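Local atomic coordinates of orotidine 5'-phosphate decarboxylase (PDB entry 3V75), a protein that probably catalyses the decarboxylation of orotidine 5'-phosphate to UMP, the last step of de novo UMP biosynthesis. Residues A29-A34 against E212-F217; L41-D46 against R271-H276; A175-P180 against G218-A223; G237-P242 against R263-N268. All coordinates share one frame; numbering follows the deposited sequence.

Interaction 1 (A29-A34 against E212-F217); sequences ARLSRA and EPLGSF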
loop_
_atom_site.group_PDB
_atom_site.type_symbol
_atom_site.label_atom_id
_atom_site.label_comp_id
_atom_site.label_asym_id
_atom_site.label_seq_id
_atom_site.Cartn_x
_atom_site.Cartn_y
_atom_site.Cartn_z
ATOM N N ALA A 29 -19.518 5.642 -15.335
ATOM C CA ALA A 29 -20.177 5.569 -16.622
ATOM C C ALA A 29 -19.356 4.758 -17.630
ATOM O O ALA A 29 -19.917 3.949 -18.401
ATOM C CB ALA A 29 -20.432 6.981 -17.177
ATOM N N ARG A 30 -18.042 4.982 -17.679
ATOM C CA ARG A 30 -17.210 4.248 -18.639
ATOM C C ARG A 30 -17.201 2.751 -18.313
ATOM O O ARG A 30 -17.235 1.915 -19.231
ATOM C CB ARG A 30 -15.783 4.818 -18.659
ATOM C CG ARG A 30 -15.752 6.272 -19.170
ATOM C CD ARG A 30 -14.305 6.752 -19.408
ATOM N NE ARG A 30 -13.510 6.775 -18.171
ATOM C CZ ARG A 30 -12.408 6.057 -17.952
ATOM N NH1 ARG A 30 -11.947 5.219 -18.885
ATOM N NH2 ARG A 30 -11.765 6.153 -16.793
ATOM N N LEU A 31 -17.159 2.427 -17.030
ATOM C CA LEU A 31 -17.136 1.028 -16.588
ATOM C C LEU A 31 -18.480 0.343 -16.946
ATOM O O LEU A 31 -18.500 -0.779 -17.453
ATOM C CB LEU A 31 -16.885 0.983 -15.084
ATOM C CG LEU A 31 -17.079 -0.406 -14.459
ATOM C CD1 LEU A 31 -16.006 -1.361 -15.027
ATOM C CD2 LEU A 31 -16.997 -0.343 -12.980
ATOM N N SER A 32 -19.596 1.016 -16.661
ATOM C CA SER A 32 -20.930 0.483 -16.974
ATOM C C SER A 32 -21.008 0.183 -18.476
ATOM O O SER A 32 -21.480 -0.909 -18.892
ATOM C CB SER A 32 -22.013 1.501 -16.568
ATOM O OG SER A 32 -23.314 1.012 -16.877
ATOM N N ARG A 33 -20.540 1.113 -19.309
ATOM C CA ARG A 33 -20.551 0.902 -20.761
ATOM C C ARG A 33 -19.633 -0.248 -21.186
ATOM O O ARG A 33 -20.015 -1.056 -22.059
ATOM C CB ARG A 33 -20.193 2.227 -21.482
ATOM C CG ARG A 33 -20.016 2.141 -22.988
ATOM C CD ARG A 33 -20.123 3.545 -23.673
ATOM N NE ARG A 33 -20.851 4.521 -22.831
ATOM C CZ ARG A 33 -20.240 5.429 -22.058
ATOM N NH1 ARG A 33 -18.900 5.462 -22.040
ATOM N NH2 ARG A 33 -20.950 6.297 -21.297
ATOM N N ALA A 34 -18.444 -0.345 -20.584
ATOM C CA ALA A 34 -17.475 -1.368 -20.969
ATOM C C ALA A 34 -18.026 -2.767 -20.655
ATOM O O ALA A 34 -17.888 -3.694 -21.475
ATOM C CB ALA A 34 -16.168 -1.159 -20.241
ATOM N N GLU A 212 -25.169 9.088 -12.341
ATOM C CA GLU A 212 -25.833 8.140 -13.215
ATOM C C GLU A 212 -24.904 7.786 -14.358
ATOM O O GLU A 212 -24.201 8.654 -14.876
ATOM C CB GLU A 212 -27.116 8.747 -13.765
ATOM C CG GLU A 212 -28.117 9.117 -12.692
ATOM C CD GLU A 212 -28.927 7.932 -12.197
ATOM O OE1 GLU A 212 -28.729 6.798 -12.739
ATOM O OE2 GLU A 212 -29.813 8.110 -11.298
ATOM N N PRO A 213 -24.941 6.524 -14.827
ATOM C CA PRO A 213 -25.756 5.384 -14.390
ATOM C C PRO A 213 -25.147 4.706 -13.175
ATOM O O PRO A 213 -25.794 3.865 -12.535
ATOM C CB PRO A 213 -25.693 4.448 -15.613
ATOM C CG PRO A 213 -24.384 4.720 -16.214
ATOM C CD PRO A 213 -24.132 6.199 -16.014
ATOM N N LEU A 214 -23.915 5.082 -12.839
ATOM C CA LEU A 214 -23.185 4.447 -11.764
ATOM C C LEU A 214 -22.103 5.447 -11.325
ATOM O O LEU A 214 -21.474 6.099 -12.176
ATOM C CB LEU A 214 -22.514 3.167 -12.285
ATOM C CG LEU A 214 -21.766 2.267 -11.289
ATOM C CD1 LEU A 214 -22.695 1.760 -10.194
ATOM C CD2 LEU A 214 -21.046 1.111 -11.971
ATOM N N GLY A 215 -21.835 5.517 -10.025
ATOM C CA GLY A 215 -20.780 6.375 -9.512
ATOM C C GLY A 215 -19.392 5.791 -9.738
ATOM O O GLY A 215 -19.241 4.615 -10.105
ATOM N N SER A 216 -18.358 6.586 -9.462
ATOM C CA SER A 216 -16.974 6.177 -9.711
ATOM C C SER A 216 -16.242 5.582 -8.527
ATOM O O SER A 216 -15.099 5.151 -8.678
ATOM C CB SER A 216 -16.148 7.366 -10.236
ATOM O OG SER A 216 -16.644 7.838 -11.467
ATOM N N PHE A 217 -16.897 5.563 -7.357
ATOM C CA PHE A 217 -16.223 5.183 -6.117
ATOM C C PHE A 217 -16.795 3.879 -5.600
ATOM O O PHE A 217 -17.929 3.814 -5.143
ATOM C CB PHE A 217 -16.240 6.377 -5.134
ATOM C CG PHE A 217 -15.565 7.578 -5.743
ATOM C CD1 PHE A 217 -14.180 7.622 -5.831
ATOM C CD2 PHE A 217 -16.299 8.560 -6.381
ATOM C CE1 PHE A 217 -13.526 8.687 -6.500
ATOM C CE2 PHE A 217 -15.650 9.632 -7.036
ATOM C CZ PHE A 217 -14.269 9.675 -7.091
HETATM O O HOH W 1 -20.041 7.914 -13.352
#

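Interaction 2 (L41-D46 against R271-H276); sequences LCVGID and RGVLRH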
loop_
_atom_site.group_PDB
_atom_site.type_symbol
_atom_site.label_atom_id
_atom_site.label_comp_id
_atom_site.label_asym_id
_atom_site.label_seq_id
_atom_site.Cartn_x
_atom_site.Cartn_y
_atom_site.Cartn_z
ATOM N N LEU A 41 -16.734 -8.758 -16.981
ATOM C CA LEU A 41 -15.594 -9.513 -16.519
ATOM C C LEU A 41 -14.372 -8.616 -16.377
ATOM O O LEU A 41 -14.099 -7.779 -17.247
ATOM C CB LEU A 41 -15.270 -10.637 -17.514
ATOM C CG LEU A 41 -14.104 -11.574 -17.110
ATOM C CD1 LEU A 41 -14.496 -12.322 -15.881
ATOM C CD2 LEU A 41 -13.713 -12.528 -18.246
ATOM N N CYS A 42 -13.633 -8.829 -15.288
ATOM C CA CYS A 42 -12.313 -8.250 -15.087
ATOM C C CYS A 42 -11.334 -9.412 -14.971
ATOM O O CYS A 42 -11.590 -10.361 -14.224
ATOM C CB CYS A 42 -12.318 -7.465 -13.763
ATOM S SG CYS A 42 -10.735 -6.748 -13.326
ATOM N N VAL A 43 -10.233 -9.351 -15.707
ATOM C CA VAL A 43 -9.238 -10.425 -15.665
ATOM C C VAL A 43 -8.012 -9.921 -14.941
ATOM O O VAL A 43 -7.462 -8.861 -15.297
ATOM C CB VAL A 43 -8.874 -10.924 -17.090
ATOM C CG1 VAL A 43 -7.733 -11.952 -17.025
ATOM C CG2 VAL A 43 -10.098 -11.528 -17.773
ATOM N N GLY A 44 -7.564 -10.641 -13.924
ATOM C CA GLY A 44 -6.357 -10.239 -13.214
ATOM C C GLY A 44 -5.145 -10.368 -14.118
ATOM O O GLY A 44 -5.087 -11.231 -15.017
ATOM N N ILE A 45 -4.144 -9.513 -13.911
ATOM C CA ILE A 45 -2.846 -9.762 -14.534
ATOM C C ILE A 45 -1.933 -10.047 -13.344
ATOM O O ILE A 45 -1.473 -9.114 -12.632
ATOM C CB ILE A 45 -2.343 -8.580 -15.363
ATOM C CG1 ILE A 45 -3.399 -8.151 -16.381
ATOM C CG2 ILE A 45 -1.018 -8.933 -16.064
ATOM C CD1 ILE A 45 -2.954 -6.995 -17.329
ATOM N N ASP A 46 -1.702 -11.344 -13.096
ATOM C CA ASP A 46 -1.146 -11.827 -11.840
ATOM C C ASP A 46 0.087 -12.693 -12.076
ATOM O O ASP A 46 0.014 -13.927 -11.960
ATOM C CB ASP A 46 -2.200 -12.677 -11.104
ATOM C CG ASP A 46 -3.390 -11.872 -10.692
ATOM O OD1 ASP A 46 -3.219 -10.752 -10.189
ATOM O OD2 ASP A 46 -4.534 -12.331 -10.896
ATOM N N ARG A 271 -6.977 -17.137 -11.819
ATOM C CA ARG A 271 -6.576 -18.452 -12.342
ATOM C C ARG A 271 -7.543 -19.058 -13.386
ATOM O O ARG A 271 -7.084 -19.691 -14.347
ATOM C CB ARG A 271 -6.418 -19.438 -11.177
ATOM C CG ARG A 271 -5.873 -20.794 -11.664
ATOM C CD ARG A 271 -5.482 -21.766 -10.536
ATOM N NE ARG A 271 -4.936 -22.977 -11.117
ATOM C CZ ARG A 271 -3.774 -23.053 -11.760
ATOM N NH1 ARG A 271 -2.967 -21.972 -11.834
ATOM N NH2 ARG A 271 -3.386 -24.198 -12.301
ATOM N N GLY A 272 -8.849 -18.858 -13.216
ATOM C CA GLY A 272 -9.831 -19.440 -14.123
ATOM C C GLY A 272 -9.594 -19.065 -15.569
ATOM O O GLY A 272 -9.979 -19.830 -16.494
ATOM N N VAL A 273 -9.003 -17.887 -15.800
ATOM C CA VAL A 273 -8.584 -17.505 -17.151
ATOM C C VAL A 273 -7.084 -17.738 -17.370
ATOM O O VAL A 273 -6.674 -18.378 -18.351
ATOM C CB VAL A 273 -8.942 -16.016 -17.466
ATOM C CG1 VAL A 273 -8.279 -15.545 -18.747
ATOM C CG2 VAL A 273 -10.475 -15.863 -17.568
ATOM N N LEU A 274 -6.272 -17.234 -16.457
ATOM C CA LEU A 274 -4.831 -17.236 -16.640
ATOM C C LEU A 274 -4.192 -18.608 -16.728
ATOM O O LEU A 274 -3.134 -18.745 -17.372
ATOM C CB LEU A 274 -4.136 -16.417 -15.530
ATOM C CG LEU A 274 -4.555 -14.927 -15.492
ATOM C CD1 LEU A 274 -3.964 -14.245 -14.240
ATOM C CD2 LEU A 274 -4.138 -14.139 -16.780
ATOM N N ARG A 275 -4.779 -19.619 -16.084
ATOM C CA ARG A 275 -4.144 -20.944 -16.160
ATOM C C ARG A 275 -4.123 -21.486 -17.582
ATOM O O ARG A 275 -3.382 -22.438 -17.863
ATOM C CB ARG A 275 -4.848 -21.967 -15.272
ATOM C CG ARG A 275 -6.241 -22.378 -15.727
ATOM C CD ARG A 275 -6.774 -23.424 -14.755
ATOM N NE ARG A 275 -8.104 -23.912 -15.100
ATOM C CZ ARG A 275 -8.345 -24.893 -15.962
ATOM N NH1 ARG A 275 -7.339 -25.460 -16.611
ATOM N NH2 ARG A 275 -9.602 -25.276 -16.195
ATOM N N HIS A 276 -4.935 -20.912 -18.473
ATOM C CA HIS A 276 -4.989 -21.374 -19.864
ATOM C C HIS A 276 -3.887 -20.823 -20.747
ATOM O O HIS A 276 -3.693 -21.311 -21.860
ATOM C CB HIS A 276 -6.350 -21.075 -20.463
ATOM C CG HIS A 276 -7.439 -21.826 -19.780
ATOM N ND1 HIS A 276 -7.648 -23.166 -20.002
ATOM C CD2 HIS A 276 -8.336 -21.442 -18.837
ATOM C CE1 HIS A 276 -8.655 -23.577 -19.243
ATOM N NE2 HIS A 276 -9.091 -22.553 -18.527
#

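Interaction 3 (A175-P180 against G218-A223); sequences ALTSNP and GAVVGA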
loop_
_atom_site.group_PDB
_atom_site.type_symbol
_atom_site.label_atom_id
_atom_site.label_comp_id
_atom_site.label_asym_id
_atom_site.label_seq_id
_atom_site.Cartn_x
_atom_site.Cartn_y
_atom_site.Cartn_z
ATOM N N ALA A 175 -13.392 -3.017 1.526
ATOM C CA ALA A 175 -14.501 -3.019 2.476
ATOM C C ALA A 175 -14.627 -4.363 3.191
ATOM O O ALA A 175 -14.518 -4.447 4.405
ATOM C CB ALA A 175 -15.813 -2.633 1.785
ATOM N N LEU A 176 -14.848 -5.426 2.414
ATOM C CA LEU A 176 -15.113 -6.769 2.952
ATOM C C LEU A 176 -14.284 -7.772 2.149
ATOM O O LEU A 176 -14.486 -7.928 0.940
ATOM C CB LEU A 176 -16.589 -7.083 2.786
ATOM C CG LEU A 176 -17.484 -6.285 3.738
ATOM C CD1 LEU A 176 -18.923 -6.283 3.275
ATOM C CD2 LEU A 176 -17.358 -6.845 5.184
ATOM N N THR A 177 -13.368 -8.467 2.810
ATOM C CA THR A 177 -12.517 -9.443 2.112
ATOM C C THR A 177 -12.685 -10.838 2.691
ATOM O O THR A 177 -13.082 -11.003 3.849
ATOM C CB THR A 177 -11.054 -8.993 2.139
ATOM O OG1 THR A 177 -10.613 -8.803 3.506
ATOM C CG2 THR A 177 -10.914 -7.682 1.342
ATOM N N SER A 178 -12.394 -11.871 1.878
ATOM C CA SER A 178 -12.716 -13.228 2.296
ATOM C C SER A 178 -11.560 -13.994 2.889
ATOM O O SER A 178 -11.707 -15.173 3.227
ATOM C CB SER A 178 -13.310 -14.008 1.121
ATOM O OG SER A 178 -12.280 -14.242 0.191
ATOM N N ASN A 179 -10.412 -13.330 3.102
ATOM C CA ASN A 179 -9.326 -13.995 3.808
ATOM C C ASN A 179 -9.752 -14.319 5.247
ATOM O O ASN A 179 -10.670 -13.668 5.767
ATOM C CB ASN A 179 -8.040 -13.153 3.760
ATOM C CG ASN A 179 -8.245 -11.750 4.342
ATOM O OD1 ASN A 179 -9.055 -10.958 3.817
ATOM N ND2 ASN A 179 -7.519 -11.448 5.426
ATOM N N PRO A 180 -9.126 -15.319 5.879
ATOM C CA PRO A 180 -9.582 -15.769 7.199
ATOM C C PRO A 180 -9.637 -14.633 8.236
ATOM O O PRO A 180 -10.515 -14.665 9.116
ATOM C CB PRO A 180 -8.521 -16.819 7.596
ATOM C CG PRO A 180 -7.995 -17.344 6.281
ATOM C CD PRO A 180 -8.053 -16.172 5.337
ATOM N N GLY A 218 -15.989 2.833 -5.746
ATOM C CA GLY A 218 -16.473 1.477 -5.480
ATOM C C GLY A 218 -15.823 0.878 -4.263
ATOM O O GLY A 218 -14.990 1.512 -3.591
ATOM N N ALA A 219 -16.230 -0.359 -3.960
ATOM C CA ALA A 219 -15.711 -1.115 -2.819
ATOM C C ALA A 219 -15.155 -2.455 -3.306
ATOM O O ALA A 219 -15.664 -3.016 -4.283
ATOM C CB ALA A 219 -16.837 -1.400 -1.807
ATOM N N VAL A 220 -14.163 -2.981 -2.591
ATOM C CA VAL A 220 -13.745 -4.366 -2.775
ATOM C C VAL A 220 -14.587 -5.220 -1.807
ATOM O O VAL A 220 -14.593 -4.973 -0.591
ATOM C CB VAL A 220 -12.242 -4.557 -2.500
ATOM C CG1 VAL A 220 -11.872 -6.045 -2.722
ATOM C CG2 VAL A 220 -11.429 -3.614 -3.429
ATOM N N VAL A 221 -15.321 -6.189 -2.365
ATOM C CA VAL A 221 -16.232 -7.058 -1.602
ATOM C C VAL A 221 -16.033 -8.470 -2.132
ATOM O O VAL A 221 -16.358 -8.757 -3.300
ATOM C CB VAL A 221 -17.694 -6.652 -1.821
ATOM C CG1 VAL A 221 -18.646 -7.530 -0.996
ATOM C CG2 VAL A 221 -17.895 -5.187 -1.407
ATOM N N GLY A 222 -15.468 -9.338 -1.308
ATOM C CA GLY A 222 -15.137 -10.692 -1.734
ATOM C C GLY A 222 -16.364 -11.533 -2.063
ATOM O O GLY A 222 -17.321 -11.586 -1.265
ATOM N N ALA A 223 -16.331 -12.180 -3.244
ATOM C CA ALA A 223 -17.494 -12.942 -3.732
ATOM C C ALA A 223 -17.730 -14.220 -2.950
ATOM O O ALA A 223 -18.796 -14.828 -3.087
ATOM C CB ALA A 223 -17.335 -13.296 -5.226
#

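Interaction 4 (G237-P242 against R263-N268); sequences GPLLAP and RNVVPN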
loop_
_atom_site.group_PDB
_atom_site.type_symbol
_atom_site.label_atom_id
_atom_site.label_comp_id
_atom_site.label_asym_id
_atom_site.label_seq_id
_atom_site.Cartn_x
_atom_site.Cartn_y
_atom_site.Cartn_z
ATOM N N GLY A 237 -22.147 2.415 -6.694
ATOM C CA GLY A 237 -20.794 2.327 -7.221
ATOM C C GLY A 237 -20.415 0.880 -7.442
ATOM O O GLY A 237 -21.121 -0.037 -6.985
ATOM N N PRO A 238 -19.336 0.662 -8.181
ATOM C CA PRO A 238 -18.981 -0.707 -8.586
ATOM C C PRO A 238 -18.448 -1.514 -7.397
ATOM O O PRO A 238 -17.819 -0.953 -6.455
ATOM C CB PRO A 238 -17.893 -0.498 -9.637
ATOM C CG PRO A 238 -17.277 0.867 -9.291
ATOM C CD PRO A 238 -18.445 1.689 -8.754
ATOM N N LEU A 239 -18.663 -2.834 -7.429
ATOM C CA LEU A 239 -18.182 -3.701 -6.354
ATOM C C LEU A 239 -17.167 -4.652 -6.984
ATOM O O LEU A 239 -17.552 -5.555 -7.745
ATOM C CB LEU A 239 -19.354 -4.496 -5.776
ATOM C CG LEU A 239 -20.540 -3.661 -5.274
ATOM C CD1 LEU A 239 -21.688 -4.585 -4.879
ATOM C CD2 LEU A 239 -20.108 -2.818 -4.054
ATOM N N LEU A 240 -15.886 -4.441 -6.721
ATOM C CA LEU A 240 -14.863 -5.306 -7.293
ATOM C C LEU A 240 -14.874 -6.577 -6.476
ATOM O O LEU A 240 -14.680 -6.549 -5.243
ATOM C CB LEU A 240 -13.503 -4.638 -7.221
ATOM C CG LEU A 240 -12.288 -5.458 -7.629
ATOM C CD1 LEU A 240 -12.369 -5.790 -9.130
ATOM C CD2 LEU A 240 -11.007 -4.673 -7.299
ATOM N N ALA A 241 -15.129 -7.702 -7.145
ATOM C CA ALA A 241 -15.353 -8.946 -6.426
ATOM C C ALA A 241 -14.303 -9.962 -6.806
ATOM O O ALA A 241 -14.473 -10.685 -7.787
ATOM C CB ALA A 241 -16.757 -9.481 -6.700
ATOM N N PRO A 242 -13.228 -10.057 -6.029
ATOM C CA PRO A 242 -12.275 -11.139 -6.282
ATOM C C PRO A 242 -12.864 -12.519 -5.886
ATOM O O PRO A 242 -13.840 -12.643 -5.058
ATOM C CB PRO A 242 -11.067 -10.772 -5.411
ATOM C CG PRO A 242 -11.559 -9.757 -4.429
ATOM C CD PRO A 242 -12.877 -9.212 -4.883
ATOM N N ARG A 263 -25.734 -6.232 -10.398
ATOM C CA ARG A 263 -25.596 -5.466 -11.618
ATOM C C ARG A 263 -24.411 -4.503 -11.562
ATOM O O ARG A 263 -23.917 -4.066 -12.611
ATOM C CB ARG A 263 -26.880 -4.664 -11.875
ATOM C CG ARG A 263 -27.218 -3.618 -10.772
ATOM C CD ARG A 263 -28.585 -2.867 -11.109
ATOM N NE ARG A 263 -28.912 -1.687 -10.262
ATOM C CZ ARG A 263 -28.957 -1.676 -8.922
ATOM N NH1 ARG A 263 -28.610 -2.756 -8.226
ATOM N NH2 ARG A 263 -29.302 -0.569 -8.247
ATOM N N ASN A 264 -23.956 -4.188 -10.340
ATOM C CA ASN A 264 -22.818 -3.281 -10.142
ATOM C C ASN A 264 -21.514 -4.003 -9.831
ATOM O O ASN A 264 -20.502 -3.359 -9.562
ATOM C CB ASN A 264 -23.136 -2.300 -8.993
ATOM C CG ASN A 264 -24.256 -1.341 -9.347
ATOM O OD1 ASN A 264 -24.638 -1.220 -10.523
ATOM N ND2 ASN A 264 -24.768 -0.615 -8.343
ATOM N N VAL A 265 -21.508 -5.333 -9.893
ATOM C CA VAL A 265 -20.320 -6.102 -9.591
ATOM C C VAL A 265 -19.365 -6.108 -10.781
ATOM O O VAL A 265 -19.794 -6.304 -11.937
ATOM C CB VAL A 265 -20.689 -7.565 -9.175
ATOM C CG1 VAL A 265 -19.451 -8.447 -9.100
ATOM C CG2 VAL A 265 -21.406 -7.543 -7.846
ATOM N N VAL A 266 -18.079 -5.938 -10.476
ATOM C CA VAL A 266 -16.988 -6.139 -11.411
ATOM C C VAL A 266 -16.370 -7.461 -10.982
ATOM O O VAL A 266 -15.582 -7.521 -10.032
ATOM C CB VAL A 266 -15.928 -5.009 -11.290
ATOM C CG1 VAL A 266 -14.772 -5.268 -12.260
ATOM C CG2 VAL A 266 -16.592 -3.659 -11.555
ATOM N N PRO A 267 -16.730 -8.557 -11.676
ATOM C CA PRO A 267 -16.280 -9.879 -11.206
ATOM C C PRO A 267 -14.853 -10.106 -11.676
ATOM O O PRO A 267 -14.579 -10.071 -12.871
ATOM C CB PRO A 267 -17.235 -10.865 -11.923
ATOM C CG PRO A 267 -18.271 -9.961 -12.646
ATOM C CD PRO A 267 -17.584 -8.646 -12.866
ATOM N N ASN A 268 -13.935 -10.337 -10.746
ATOM C CA ASN A 268 -12.554 -10.521 -11.113
ATOM C C ASN A 268 -12.182 -12.010 -11.097
ATOM O O ASN A 268 -12.321 -12.683 -10.066
ATOM C CB ASN A 268 -11.640 -9.763 -10.126
ATOM C CG ASN A 268 -10.179 -9.981 -10.435
ATOM O OD1 ASN A 268 -9.525 -10.882 -9.868
ATOM N ND2 ASN A 268 -9.669 -9.216 -11.375
HETATM O O HOH W 2 -23.434 -0.927 -5.680
#

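Interaction 1 (A29-A34 against E212-F217)
Leu31 and Leu214 meet through matching torsions. In each, CG lies anti to the backbone N (chi1 170° in Leu31, -176° in Leu214), and this extends both side chains toward the opposite segment. They touch by one methyl each, Leu31 CD2 to Leu214 CD2 at 4.4 Å, a loose apolar contact. Closer packing lies beside it on the same helix, at Ala29 and Ser32, where the ring of Pro213 rests along the surface. Its CD atom is 4.0 Å from Ala29 CB, and its CG atom is 4.0 Å from Ser32 CB. Ala29 and Ser32 are three residues apart, so their CB atoms stand side by side and both meet the Pro213 ring, at CD and CG. The contact of Ser32 OG with this ring is doubtful, because the serine has two conformers. A cis peptide bond precedes Pro213 and shapes the loop at this point. No hydrogen bond joins the two segments directly. A water spans them instead: it donates to Leu214 O at 2.6 Å and accepts a weak bond from Ala29 N at 3.1 Å. That N-H belongs to the first turn of the helix, where no preceding turn supplies a carbonyl. Further along the loop, Ser216 OG is hydrogen-bonded to Gly28 N, a second link to the same helix start. Helix 27-38 lies at the N-terminal end of the barrel. Its residues Leu31 and Ala34 touch Leu113 of strand 113-120, Leu31 also packs on Pro238 just ahead of strand 239-241, and the loop 212-217 runs from helix 196-207 into strand 217-221.

Interaction 2 (L41-D46 against R271-H276)
Leu274 reaches over the backbone of Gly44, and Val273 beside it meets Val43. This is the seam between the first strand of a TIM barrel, 42-45, and the short helix 271-274 that follows the last strand. Leu274 CG lies anti to its carbonyl carbon (chi1 -61°), and the branch sends both methyls to Gly44 O. CD1 of Leu274 is 3.3 Å from Gly44 O and CD2 of Leu274 is 3.5 Å from it, a tight cover for a carbonyl. CD1 also packs against Asp46, 3.9 Å from the backbone N of Asp46, and the two side chains cross at about a right angle. Gly44 O and Asp46 N are both buried here and have no hydrogen-bond partner in the model. With an alanine in place of Leu274, both methyls would be gone, and a gap would probably open between the helix and the strand at Gly44 O. The valines add an apolar contact, Val43 CG1 to Val273 CG1 at 4.0 Å, again crossing at about a right angle. Val43 CG1 also meets Leu274 CD2 at 4.2 Å. Further out, helix 61-75 covers these side chains: Leu75 touches both valines and Val71 touches Leu274. Phe290 of helix 280-299 packs on Val273. The polar end of Asp46 is held by Ser270, just before the helix, through a hydrogen bond to OD2. The side chain of Asp46 lies about 9 Å from that of Lys119, the predicted proton donor. Gly44 has no side chain, and a CB there would stand only 2.3 Å from Asp46 OD2.

Interaction 3 (A175-P180 against G218-A223)
The carbonyl of Val220 faces two successive N-H groups, from Ala175 and Leu176, and both lie in its plane. Ala175 N sits on a lone pair at 3.1 Å from Val220 O. Leu176 N is 3.0 Å from Val220 O, and its N-H points almost straight at the oxygen (174°). Two N-H groups in a row opposite one residue make a beta bulge at Ala175 and Leu176. The next link runs the other way: Gly222 N donates to Leu176 O at 2.8 Å, tilted 25° from the carbonyl plane. Val221 CA adds a CA-H...O contact to the same oxygen.

The side chain of Asn179 is a second flat group. Its OD1 accepts from Thr177 OG1 at 2.7 Å, with the donor in the amide plane, which links two side chains of the loop; Gln186 is also bonded to Thr177 OG1. Asn179 ND2 binds Leu152 O of the second subunit, and Tyr151 OH of that subunit meets Ala175 O.

Ala175 CB packs on Ala219 CB at 3.9 Å, and Leu176 CB lies 4.3 Å from Val221 CG1. Leu176 and Ala219 touch helix 196-207, and Val221 touches Phe258 of helix 254-258. Val220 turns to the other side of the sheet, and its side chain is about 6 Å from that of Lys119, the predicted proton donor. Neighbouring parallel strands running into loops beside the active site are typical of the C-terminal rim of a TIM barrel.

Interaction 4 (G237-P242 against R263-N268)
Four backbone hydrogen bonds join residues 239-241 to residues 264-268 in parallel register. Leu239 N donates to Asn264 O at 2.9 Å, and Val266 N to Leu239 O at 2.8 Å. Ala241 N then binds Val266 O at 2.9 Å, and Asn268 N binds Ala241 O at 3.0 Å. CA-H...O contacts fill in between, from Pro238 CA to Asn264 O and from Val265 CA to Leu239 O. At the start of the ladder a water donates to Gly237 O and accepts from Asn264 ND2, while Asn264 CB rests against Gly237 O at 3.6 Å.

These are the seventh and eighth strands of the TIM barrel, 239-241 and 265-269, joined through helix 254-258 as a beta-alpha-beta crossover. Over the short segments their axes lie 4.5 Å apart at an angle of 19°.

Side chains alternate between the two faces of the sheet. On the face of Leu239, Ala241 and Val265, Ala241 CB meets Val265 CG1 at 3.8 Å, and Leu239 crosses Val265 at about a right angle. On the other face Pro238 CB packs on Val266 CG2. Leu240 has CG anti to the backbone N (chi1 173°), and this turns CD1 back over the eighth strand, 4.0 Å from Val266 CG1. Phe172 of strand 170-176 touches Pro238 and Leu240 on this inner side, and Lys83 of strand 81-84 touches Leu240 and Asn268.

Overall arrangement
All four contacts build one fold, an eight-stranded parallel barrel with its surrounding helices and loops. Interactions 3 and 4 are neighbours, with centres 10 Å apart; backbone bonds from Leu240 to Ala219 and Val221 join their strands 217-221 and 239-241. Strands 42-45 and 265-269, of interactions 2 and 4 (centres 15 Å apart), are adjacent. The first and last strands thus meet, completing the barrel around the predicted active site. Interaction 1 sits at the N-terminal end, its centre 11 Å from that of interaction 4, where Leu31 packs on Pro238 and Leu214 on Gly237 and Asn264. Along the chain, interaction 1 opens first and closes before interaction 4 opens; interactions 3 and 4 fall between the segments of interaction 2.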